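Local structure of pesticidal crystal protein Cry4Aa (Bacillus thuringiensis, 2C9K) at residues N221-N226 with L267-S272; I466-T471 with S513-S518; Y519-R524 with N575-A580. The protein kills mosquito larvae by binding to midgut epithelial cells and promoting their colloid-osmotic lysis, the chain here being the functional toxin part of a longer protoxin. All coordinates share one frame; numbering follows the deposited sequence.

Contact 1 of 3, residues N221-N226 with L267-S272; sequences NWNTYN and LNFEES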
loop_
_atom_site.group_PDB
_atom_site.type_symbol
_atom_site.label_atom_id
_atom_site.label_comp_id
_atom_site.label_asym_id
_atom_site.label_seq_id
_atom_site.Cartn_x
_atom_site.Cartn_y
_atom_site.Cartn_z
ATOM N N ASN A 221 4.541 -9.676 -21.072
ATOM C CA ASN A 221 4.246 -8.245 -21.067
ATOM C C ASN A 221 4.400 -7.598 -19.690
ATOM O O ASN A 221 3.510 -7.705 -18.837
ATOM C CB ASN A 221 2.837 -7.982 -21.580
ATOM C CG ASN A 221 2.595 -6.515 -21.849
ATOM O OD1 ASN A 221 2.947 -5.663 -21.036
ATOM N ND2 ASN A 221 1.993 -6.211 -22.992
ATOM N N TRP A 222 5.524 -6.913 -19.490
ATOM C CA TRP A 222 5.823 -6.239 -18.227
ATOM C C TRP A 222 4.826 -5.143 -17.813
ATOM O O TRP A 222 4.516 -5.004 -16.629
ATOM C CB TRP A 222 7.229 -5.631 -18.280
ATOM C CG TRP A 222 7.576 -4.859 -17.054
ATOM C CD1 TRP A 222 8.097 -5.348 -15.892
ATOM C CD2 TRP A 222 7.356 -3.469 -16.841
ATOM N NE1 TRP A 222 8.213 -4.346 -14.965
ATOM C CE2 TRP A 222 7.765 -3.179 -15.522
ATOM C CE3 TRP A 222 6.847 -2.436 -17.635
ATOM C CZ2 TRP A 222 7.681 -1.901 -14.981
ATOM C CZ3 TRP A 222 6.766 -1.167 -17.094
ATOM C CH2 TRP A 222 7.182 -0.912 -15.779
ATOM N N ASN A 223 4.330 -4.365 -18.772
ATOM C CA ASN A 223 3.386 -3.294 -18.446
ATOM C C ASN A 223 2.089 -3.876 -17.903
ATOM O O ASN A 223 1.438 -3.296 -17.032
ATOM C CB ASN A 223 3.079 -2.432 -19.676
ATOM C CG ASN A 223 2.409 -1.116 -19.307
ATOM O OD1 ASN A 223 1.922 -0.391 -20.167
ATOM N ND2 ASN A 223 2.392 -0.800 -18.016
ATOM N N THR A 224 1.711 -5.032 -18.430
ATOM C CA THR A 224 0.492 -5.695 -17.990
ATOM C C THR A 224 0.712 -6.186 -16.564
ATOM O O THR A 224 -0.158 -6.093 -15.714
ATOM C CB THR A 224 0.164 -6.878 -18.922
ATOM O OG1 THR A 224 -0.124 -6.376 -20.235
ATOM C CG2 THR A 224 -1.018 -7.669 -18.390
ATOM N N TYR A 225 1.908 -6.697 -16.325
ATOM C CA TYR A 225 2.297 -7.207 -15.030
ATOM C C TYR A 225 2.240 -6.049 -14.044
ATOM O O TYR A 225 1.687 -6.159 -12.953
ATOM C CB TYR A 225 3.728 -7.759 -15.122
ATOM C CG TYR A 225 4.255 -8.357 -13.842
ATOM C CD1 TYR A 225 4.155 -9.724 -13.589
ATOM C CD2 TYR A 225 4.825 -7.551 -12.867
ATOM C CE1 TYR A 225 4.610 -10.268 -12.395
ATOM C CE2 TYR A 225 5.276 -8.083 -11.675
ATOM C CZ TYR A 225 5.169 -9.439 -11.445
ATOM O OH TYR A 225 5.644 -9.949 -10.264
ATOM N N ASN A 226 2.807 -4.922 -14.446
ATOM C CA ASN A 226 2.840 -3.756 -13.583
ATOM C C ASN A 226 1.455 -3.158 -13.307
ATOM O O ASN A 226 1.173 -2.736 -12.184
ATOM C CB ASN A 226 3.763 -2.701 -14.193
ATOM C CG ASN A 226 3.939 -1.502 -13.297
ATOM O OD1 ASN A 226 4.566 -1.589 -12.239
ATOM N ND2 ASN A 226 3.380 -0.367 -13.711
ATOM N N LEU A 267 5.088 5.515 -18.754
ATOM C CA LEU A 267 4.929 6.346 -19.936
ATOM C C LEU A 267 5.829 5.865 -21.069
ATOM O O LEU A 267 6.990 5.497 -20.835
ATOM C CB LEU A 267 5.266 7.805 -19.598
ATOM C CG LEU A 267 5.490 8.800 -20.749
ATOM C CD1 LEU A 267 4.211 8.999 -21.556
ATOM C CD2 LEU A 267 5.967 10.120 -20.174
ATOM N N ASN A 268 5.274 5.882 -22.285
ATOM C CA ASN A 268 5.953 5.485 -23.522
ATOM C C ASN A 268 6.294 4.012 -23.658
ATOM O O ASN A 268 7.243 3.648 -24.352
ATOM C CB ASN A 268 7.226 6.304 -23.734
ATOM C CG ASN A 268 6.934 7.744 -24.081
ATOM O OD1 ASN A 268 5.867 8.072 -24.617
ATOM N ND2 ASN A 268 7.887 8.616 -23.794
ATOM N N PHE A 269 5.510 3.162 -23.009
ATOM C CA PHE A 269 5.743 1.735 -23.070
ATOM C C PHE A 269 5.524 1.171 -24.470
ATOM O O PHE A 269 6.390 0.503 -25.038
ATOM C CB PHE A 269 4.810 1.004 -22.113
ATOM C CG PHE A 269 4.886 -0.483 -22.243
ATOM C CD1 PHE A 269 5.975 -1.182 -21.729
ATOM C CD2 PHE A 269 3.913 -1.182 -22.948
ATOM C CE1 PHE A 269 6.094 -2.560 -21.921
ATOM C CE2 PHE A 269 4.025 -2.557 -23.142
ATOM C CZ PHE A 269 5.117 -3.247 -22.630
ATOM N N GLU A 270 4.348 1.442 -25.018
ATOM C CA GLU A 270 3.975 0.931 -26.324
ATOM C C GLU A 270 4.773 1.461 -27.507
ATOM O O GLU A 270 5.006 0.729 -28.456
ATOM C CB GLU A 270 2.474 1.152 -26.546
ATOM C CG GLU A 270 1.604 0.564 -25.430
ATOM C CD GLU A 270 1.322 1.547 -24.271
ATOM O OE1 GLU A 270 2.246 2.297 -23.853
ATOM O OE2 GLU A 270 0.166 1.553 -23.768
ATOM N N GLU A 271 5.210 2.713 -27.462
ATOM C CA GLU A 271 5.956 3.252 -28.590
ATOM C C GLU A 271 7.466 3.175 -28.465
ATOM O O GLU A 271 8.195 3.816 -29.219
ATOM C CB GLU A 271 5.512 4.685 -28.874
ATOM C CG GLU A 271 4.115 4.738 -29.468
ATOM C CD GLU A 271 3.810 6.057 -30.154
ATOM O OE1 GLU A 271 2.760 6.134 -30.832
ATOM O OE2 GLU A 271 4.615 7.011 -30.016
ATOM N N SER A 272 7.925 2.365 -27.517
ATOM C CA SER A 272 9.350 2.151 -27.288
ATOM C C SER A 272 9.619 0.667 -27.478
ATOM O O SER A 272 8.725 -0.151 -27.294
ATOM C CB SER A 272 9.730 2.577 -25.876
ATOM O OG SER A 272 9.411 3.944 -25.670
#

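Contact 2 of 3, residues I466-T471 with S513-S518; sequences IYTHLT and SNFQQS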
loop_
_atom_site.group_PDB
_atom_site.type_symbol
_atom_site.label_atom_id
_atom_site.label_comp_id
_atom_site.label_asym_id
_atom_site.label_seq_id
_atom_site.Cartn_x
_atom_site.Cartn_y
_atom_site.Cartn_z
ATOM N N ILE A 466 4.502 9.528 17.351
ATOM C CA ILE A 466 4.071 8.504 18.276
ATOM C C ILE A 466 2.919 9.139 19.027
ATOM O O ILE A 466 3.090 10.174 19.670
ATOM C CB ILE A 466 5.227 8.130 19.232
ATOM C CG1 ILE A 466 6.354 7.486 18.406
ATOM C CG2 ILE A 466 4.732 7.198 20.329
ATOM C CD1 ILE A 466 7.597 7.108 19.162
ATOM N N TYR A 467 1.739 8.546 18.913
ATOM C CA TYR A 467 0.574 9.081 19.585
ATOM C C TYR A 467 0.457 8.528 20.995
ATOM O O TYR A 467 1.093 7.537 21.342
ATOM C CB TYR A 467 -0.685 8.778 18.775
ATOM C CG TYR A 467 -0.636 9.342 17.369
ATOM C CD1 TYR A 467 -0.216 8.557 16.294
ATOM C CD2 TYR A 467 -0.974 10.675 17.123
ATOM C CE1 TYR A 467 -0.136 9.086 15.014
ATOM C CE2 TYR A 467 -0.893 11.220 15.850
ATOM C CZ TYR A 467 -0.475 10.424 14.796
ATOM O OH TYR A 467 -0.390 10.969 13.529
ATOM N N THR A 468 -0.370 9.178 21.802
ATOM C CA THR A 468 -0.557 8.792 23.198
ATOM C C THR A 468 -1.904 8.171 23.537
ATOM O O THR A 468 -2.066 7.621 24.619
ATOM C CB THR A 468 -0.407 10.014 24.113
ATOM O OG1 THR A 468 -1.449 10.951 23.814
ATOM C CG2 THR A 468 0.936 10.684 23.901
ATOM N N HIS A 469 -2.867 8.273 22.625
ATOM C CA HIS A 469 -4.212 7.761 22.867
ATOM C C HIS A 469 -4.568 6.501 22.100
ATOM O O HIS A 469 -5.749 6.178 21.946
ATOM C CB HIS A 469 -5.246 8.841 22.545
ATOM C CG HIS A 469 -5.363 9.146 21.083
ATOM N ND1 HIS A 469 -4.311 9.623 20.334
ATOM C CD2 HIS A 469 -6.404 9.015 20.228
ATOM C CE1 HIS A 469 -4.695 9.770 19.079
ATOM N NE2 HIS A 469 -5.960 9.408 18.988
ATOM N N LEU A 470 -3.562 5.796 21.603
ATOM C CA LEU A 470 -3.798 4.564 20.872
ATOM C C LEU A 470 -2.466 3.945 20.453
ATOM O O LEU A 470 -1.414 4.557 20.605
ATOM C CB LEU A 470 -4.683 4.832 19.650
ATOM C CG LEU A 470 -4.050 5.290 18.334
ATOM C CD1 LEU A 470 -5.147 5.500 17.313
ATOM C CD2 LEU A 470 -3.252 6.562 18.533
ATOM N N THR A 471 -2.507 2.726 19.939
ATOM C CA THR A 471 -1.291 2.052 19.521
ATOM C C THR A 471 -0.776 2.637 18.225
ATOM O O THR A 471 -1.510 2.744 17.240
ATOM C CB THR A 471 -1.524 0.543 19.328
ATOM O OG1 THR A 471 -1.784 -0.062 20.601
ATOM C CG2 THR A 471 -0.304 -0.114 18.695
ATOM N N SER A 513 4.319 13.129 20.390
ATOM C CA SER A 513 3.207 14.075 20.334
ATOM C C SER A 513 3.452 15.202 21.329
ATOM O O SER A 513 4.440 15.188 22.068
ATOM C CB SER A 513 1.902 13.380 20.683
ATOM O OG SER A 513 1.684 12.295 19.810
ATOM N N ASN A 514 2.553 16.181 21.355
ATOM C CA ASN A 514 2.712 17.306 22.266
ATOM C C ASN A 514 2.139 16.992 23.643
ATOM O O ASN A 514 1.446 17.810 24.247
ATOM C CB ASN A 514 2.052 18.549 21.674
ATOM C CG ASN A 514 2.244 19.771 22.531
ATOM O OD1 ASN A 514 3.322 19.999 23.073
ATOM N ND2 ASN A 514 1.197 20.577 22.650
ATOM N N PHE A 515 2.432 15.788 24.128
ATOM C CA PHE A 515 1.972 15.354 25.443
ATOM C C PHE A 515 3.030 14.519 26.153
ATOM O O PHE A 515 4.143 14.352 25.662
ATOM C CB PHE A 515 0.676 14.537 25.328
ATOM C CG PHE A 515 -0.421 15.250 24.613
ATOM C CD1 PHE A 515 -0.466 15.267 23.226
ATOM C CD2 PHE A 515 -1.397 15.934 25.320
ATOM C CE1 PHE A 515 -1.471 15.957 22.549
ATOM C CE2 PHE A 515 -2.406 16.632 24.654
ATOM C CZ PHE A 515 -2.443 16.644 23.268
ATOM N N GLN A 516 2.668 14.005 27.320
ATOM C CA GLN A 516 3.563 13.171 28.098
ATOM C C GLN A 516 2.969 11.775 28.182
ATOM O O GLN A 516 1.779 11.628 28.420
ATOM C CB GLN A 516 3.722 13.747 29.494
ATOM C CG GLN A 516 4.503 12.865 30.421
ATOM C CD GLN A 516 5.396 13.669 31.312
ATOM O OE1 GLN A 516 6.333 14.323 30.838
ATOM N NE2 GLN A 516 5.116 13.644 32.614
ATOM N N GLN A 517 3.791 10.751 27.987
ATOM C CA GLN A 517 3.293 9.388 28.041
ATOM C C GLN A 517 4.353 8.339 28.322
ATOM O O GLN A 517 5.554 8.566 28.111
ATOM C CB GLN A 517 2.618 9.024 26.720
ATOM C CG GLN A 517 1.116 9.113 26.750
ATOM C CD GLN A 517 0.467 8.015 27.569
ATOM O OE1 GLN A 517 0.935 7.663 28.653
ATOM N NE2 GLN A 517 -0.634 7.485 27.060
ATOM N N SER A 518 3.887 7.191 28.808
ATOM C CA SER A 518 4.746 6.049 29.075
ATOM C C SER A 518 4.272 4.985 28.096
ATOM O O SER A 518 3.101 4.959 27.725
ATOM C CB SER A 518 4.588 5.558 30.514
ATOM O OG SER A 518 5.518 6.203 31.370
#

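Contact 3 of 3, residues Y519-R524 with N575-A580; sequences YFIRIR and NEVKFA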
loop_
_atom_site.group_PDB
_atom_site.type_symbol
_atom_site.label_atom_id
_atom_site.label_comp_id
_atom_site.label_asym_id
_atom_site.label_seq_id
_atom_site.Cartn_x
_atom_site.Cartn_y
_atom_site.Cartn_z
ATOM N N TYR A 519 5.176 4.118 27.660
ATOM C CA TYR A 519 4.795 3.089 26.709
ATOM C C TYR A 519 5.518 1.786 26.952
ATOM O O TYR A 519 6.276 1.630 27.904
ATOM C CB TYR A 519 5.148 3.510 25.272
ATOM C CG TYR A 519 4.587 4.818 24.793
ATOM C CD1 TYR A 519 5.121 6.034 25.232
ATOM C CD2 TYR A 519 3.524 4.845 23.892
ATOM C CE1 TYR A 519 4.604 7.257 24.785
ATOM C CE2 TYR A 519 2.996 6.056 23.436
ATOM C CZ TYR A 519 3.539 7.258 23.889
ATOM O OH TYR A 519 3.005 8.449 23.454
ATOM N N PHE A 520 5.243 0.853 26.054
ATOM C CA PHE A 520 5.900 -0.436 25.999
ATOM C C PHE A 520 6.132 -0.464 24.498
ATOM O O PHE A 520 5.213 -0.180 23.732
ATOM C CB PHE A 520 4.972 -1.588 26.426
ATOM C CG PHE A 520 4.908 -1.790 27.915
ATOM C CD1 PHE A 520 3.683 -1.906 28.567
ATOM C CD2 PHE A 520 6.075 -1.791 28.679
ATOM C CE1 PHE A 520 3.621 -2.008 29.953
ATOM C CE2 PHE A 520 6.019 -1.893 30.075
ATOM C CZ PHE A 520 4.789 -1.998 30.708
ATOM N N ILE A 521 7.351 -0.720 24.053
ATOM C CA ILE A 521 7.529 -0.776 22.619
ATOM C C ILE A 521 7.460 -2.275 22.273
ATOM O O ILE A 521 8.085 -3.106 22.927
ATOM C CB ILE A 521 8.858 -0.021 22.150
ATOM C CG1 ILE A 521 9.825 -0.975 21.470
ATOM C CG2 ILE A 521 9.495 0.728 23.312
ATOM C CD1 ILE A 521 9.431 -1.290 20.075
ATOM N N ARG A 522 6.633 -2.605 21.280
ATOM C CA ARG A 522 6.398 -3.987 20.844
ATOM C C ARG A 522 6.833 -4.175 19.395
ATOM O O ARG A 522 6.668 -3.274 18.584
ATOM C CB ARG A 522 4.909 -4.296 20.979
ATOM C CG ARG A 522 4.514 -5.698 20.640
ATOM C CD ARG A 522 3.044 -5.904 20.921
ATOM N NE ARG A 522 2.183 -5.375 19.866
ATOM C CZ ARG A 522 0.853 -5.352 19.933
ATOM N NH1 ARG A 522 0.237 -5.819 21.010
ATOM N NH2 ARG A 522 0.132 -4.889 18.921
ATOM N N ILE A 523 7.367 -5.344 19.064
ATOM C CA ILE A 523 7.853 -5.610 17.710
ATOM C C ILE A 523 7.134 -6.744 16.966
ATOM O O ILE A 523 6.885 -7.809 17.535
ATOM C CB ILE A 523 9.373 -5.925 17.761
ATOM C CG1 ILE A 523 10.160 -4.633 17.927
ATOM C CG2 ILE A 523 9.825 -6.643 16.510
ATOM C CD1 ILE A 523 11.618 -4.889 18.147
ATOM N N ARG A 524 6.801 -6.505 15.694
ATOM C CA ARG A 524 6.145 -7.512 14.850
ATOM C C ARG A 524 7.233 -7.976 13.892
ATOM O O ARG A 524 7.601 -7.257 12.965
ATOM C CB ARG A 524 4.974 -6.904 14.062
ATOM C CG ARG A 524 4.141 -7.932 13.277
ATOM C CD ARG A 524 2.815 -7.351 12.782
ATOM N NE ARG A 524 1.872 -8.359 12.279
ATOM C CZ ARG A 524 1.850 -8.844 11.035
ATOM N NH1 ARG A 524 2.723 -8.427 10.131
ATOM N NH2 ARG A 524 0.938 -9.741 10.688
ATOM N N ASN A 575 10.913 -3.476 30.124
ATOM C CA ASN A 575 10.999 -2.115 30.646
ATOM C C ASN A 575 10.198 -1.105 29.823
ATOM O O ASN A 575 10.091 -1.218 28.603
ATOM C CB ASN A 575 12.465 -1.675 30.738
ATOM C CG ASN A 575 13.229 -1.922 29.452
ATOM O OD1 ASN A 575 13.246 -3.037 28.927
ATOM N ND2 ASN A 575 13.877 -0.883 28.943
ATOM N N GLU A 576 9.630 -0.117 30.504
ATOM C CA GLU A 576 8.843 0.909 29.835
ATOM C C GLU A 576 9.626 2.195 29.606
ATOM O O GLU A 576 10.647 2.452 30.243
ATOM C CB GLU A 576 7.573 1.218 30.630
ATOM C CG GLU A 576 7.802 1.625 32.074
ATOM C CD GLU A 576 6.512 2.034 32.762
ATOM O OE1 GLU A 576 6.043 3.172 32.523
ATOM O OE2 GLU A 576 5.956 1.212 33.528
ATOM N N VAL A 577 9.127 3.007 28.686
ATOM C CA VAL A 577 9.764 4.261 28.348
ATOM C C VAL A 577 8.762 5.418 28.484
ATOM O O VAL A 577 7.544 5.228 28.399
ATOM C CB VAL A 577 10.294 4.197 26.909
ATOM C CG1 VAL A 577 10.939 2.845 26.664
ATOM C CG2 VAL A 577 9.162 4.424 25.922
ATOM N N LYS A 578 9.282 6.613 28.715
ATOM C CA LYS A 578 8.446 7.789 28.846
ATOM C C LYS A 578 9.040 8.888 27.978
ATOM O O LYS A 578 10.242 9.161 28.036
ATOM C CB LYS A 578 8.360 8.245 30.308
ATOM C CG LYS A 578 9.691 8.578 30.984
ATOM C CD LYS A 578 10.537 7.322 31.266
ATOM C CE LYS A 578 11.553 7.030 30.160
ATOM N NZ LYS A 578 12.151 5.673 30.301
ATOM N N PHE A 579 8.189 9.504 27.162
ATOM C CA PHE A 579 8.616 10.567 26.270
ATOM C C PHE A 579 7.952 11.889 26.654
ATOM O O PHE A 579 6.791 11.919 27.056
ATOM C CB PHE A 579 8.254 10.205 24.831
ATOM C CG PHE A 579 8.826 8.896 24.366
ATOM C CD1 PHE A 579 7.992 7.882 23.907
ATOM C CD2 PHE A 579 10.201 8.687 24.341
ATOM C CE1 PHE A 579 8.520 6.687 23.425
ATOM C CE2 PHE A 579 10.734 7.492 23.858
ATOM C CZ PHE A 579 9.891 6.494 23.400
ATOM N N ALA A 580 8.700 12.980 26.538
ATOM C CA ALA A 580 8.170 14.293 26.855
ATOM C C ALA A 580 7.534 14.834 25.585
ATOM O O ALA A 580 7.724 14.281 24.510
ATOM C CB ALA A 580 9.284 15.214 27.330
HETATM O O HOH W 1 8.785 -2.025 26.096
#

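Contact 1 of 3, residues N221-N226 with L267-S272
Phe269 lays its ring against Asn223 and its tip against Asn221, at the N-terminal end of a helix. CG of Phe269 stands anti to its own backbone N (chi1 173°), which sets CG, and the ring it carries, off in the direction of that helix end. From the base outward, CB of Phe269 lies 3.8 Å from OD1 of Asn223, and CD2 of Phe269 comes to 3.5 Å from that oxygen. The middle of the ring carries a CH-pi contact: CB of Asn223 sits 3.4 Å from the ring centroid, almost on its normal. Farther out, CE1 of Phe269 approaches the indole edge of Trp222, and CZ of Phe269 ends 3.6 Å from OD1 of Asn221. That oxygen has a task of its own. Asn221 is the N-cap, and its OD1 accepts from Thr224 N at 3.0 Å, a role for which a short amide side chain is well suited; its ND2 binds Asp213. An aromatic ring suits position 269 because it can cover the methylene of Asn223 broadly. This end begins helix 222-240 of the N-terminal helical domain, whereas Phe269 opens a type I turn after strand 262-267 of the middle domain. Trp222, Asn223 and Asn226 also touch Val266 of that strand, while Tyr225 packs on helix 183-208.

Contact 2 of 3, residues I466-T471 with S513-S518
Thr468 and Gln517 carry their side chains obliquely across one another, the CB and CG2 end of the threonine lying against the CB and CG methylenes of the glutamine. CG2 of Thr468 is anti to its carbonyl carbon, which turns the methyl to the opposing segment; there it lies 3.7 Å from CB of Gln517 and 4.1 Å from CB of Phe515. The glutamine chain bends at chi2 (-71°), and its amide is directed back to the threonine backbone: NE2 of Gln517 donates to Thr468 O at 2.8 Å, on a lone pair and close to the plane of its own amide. OE1 of Gln517 meanwhile accepts from Ser518 N at 3.0 Å, and the two bonds together should limit the amide's rotation; NE2 has a further, weak bond to Thr611 O. Segment 466-471 leads into strand 471-475 of the C-terminal beta-sandwich domain, and the bond from Gln517 NE2 holds it beside the start of strand 517-527. A glutamine suits the strand's beginning because it offers both methylenes and a donor. At the other end Ser513, small enough to fit close to the backbone, turns OG to Ile466 O as a donor tilted 32° from the carbonyl plane, while Ser513 N adds a weak bond to the same oxygen at 3.3 Å.

Contact 3 of 3, residues Y519-R524 with N575-A580
The rings of Tyr519 and Phe579 meet obliquely, planes 43° apart and centroids separated by 5.6 Å, with the tyrosine's CE1 at the edge of the phenylalanine ring, 3.6 Å from its CD1. Val577 O lies at the edge of the Tyr519 ring, near its plane. The ring of Phe520 has Asn575 O and water 1 at its edge, and its CE2 reaches CB of Glu576 obliquely at 3.5 Å; the aliphatic base of the glutamate gives the ring a nonpolar neighbour, while OE1 of Glu576 bonds weakly to Ser518 OG. Tyr519 suits its place by combining a ring that packs on Phe579 with a hydroxyl that bonds to His512 NE2 and Tyr467 O. In the backbone, Tyr519 and Val577 form an antiparallel hydrogen-bonded pair in the sheet of the C-terminal beta-sandwich: Tyr519 N donates to Val577 O at 2.7 Å, and Val577 N returns a bond to Tyr519 O at 3.3 Å. The strands diverge steeply, their directions 112° apart, and this is the one bridge between the two segments. Two residues on, Ile521 N bonds instead to water 1 at 2.8 Å, which also bonds Asn575 O and so links the two backbones where they part. Branched side chains, favourable in strands, fill in alongside, with CG2 of Ile521 4.2 Å from CG1 of Val577. Ile521 and Ile523 make backbone bonds to Phe573, just after strand 569-572, and to Leu571 within it.

In the fold
From the N terminus, the chain completes its helical domain and enters the middle domain; contact 1 closes this first loop, of 40 intervening residues, by bringing the start of helix 222-240 against the turn after strand 262-267. The later contacts lie on the opposite side of the chain's centre: the centres of contact 1 and contact 2 are about 46 Å apart, as are those of contact 1 and contact 3. Contact 2 closes a loop of 41 residues at the entrance to the C-terminal domain, and contact 3 one of 50. The three follow in series, none nested or crossed. Contacts 2 and 3 share strand 517-527 and touch, through Gln517 O with Phe579 N, joining the entering segment to strand 577-579.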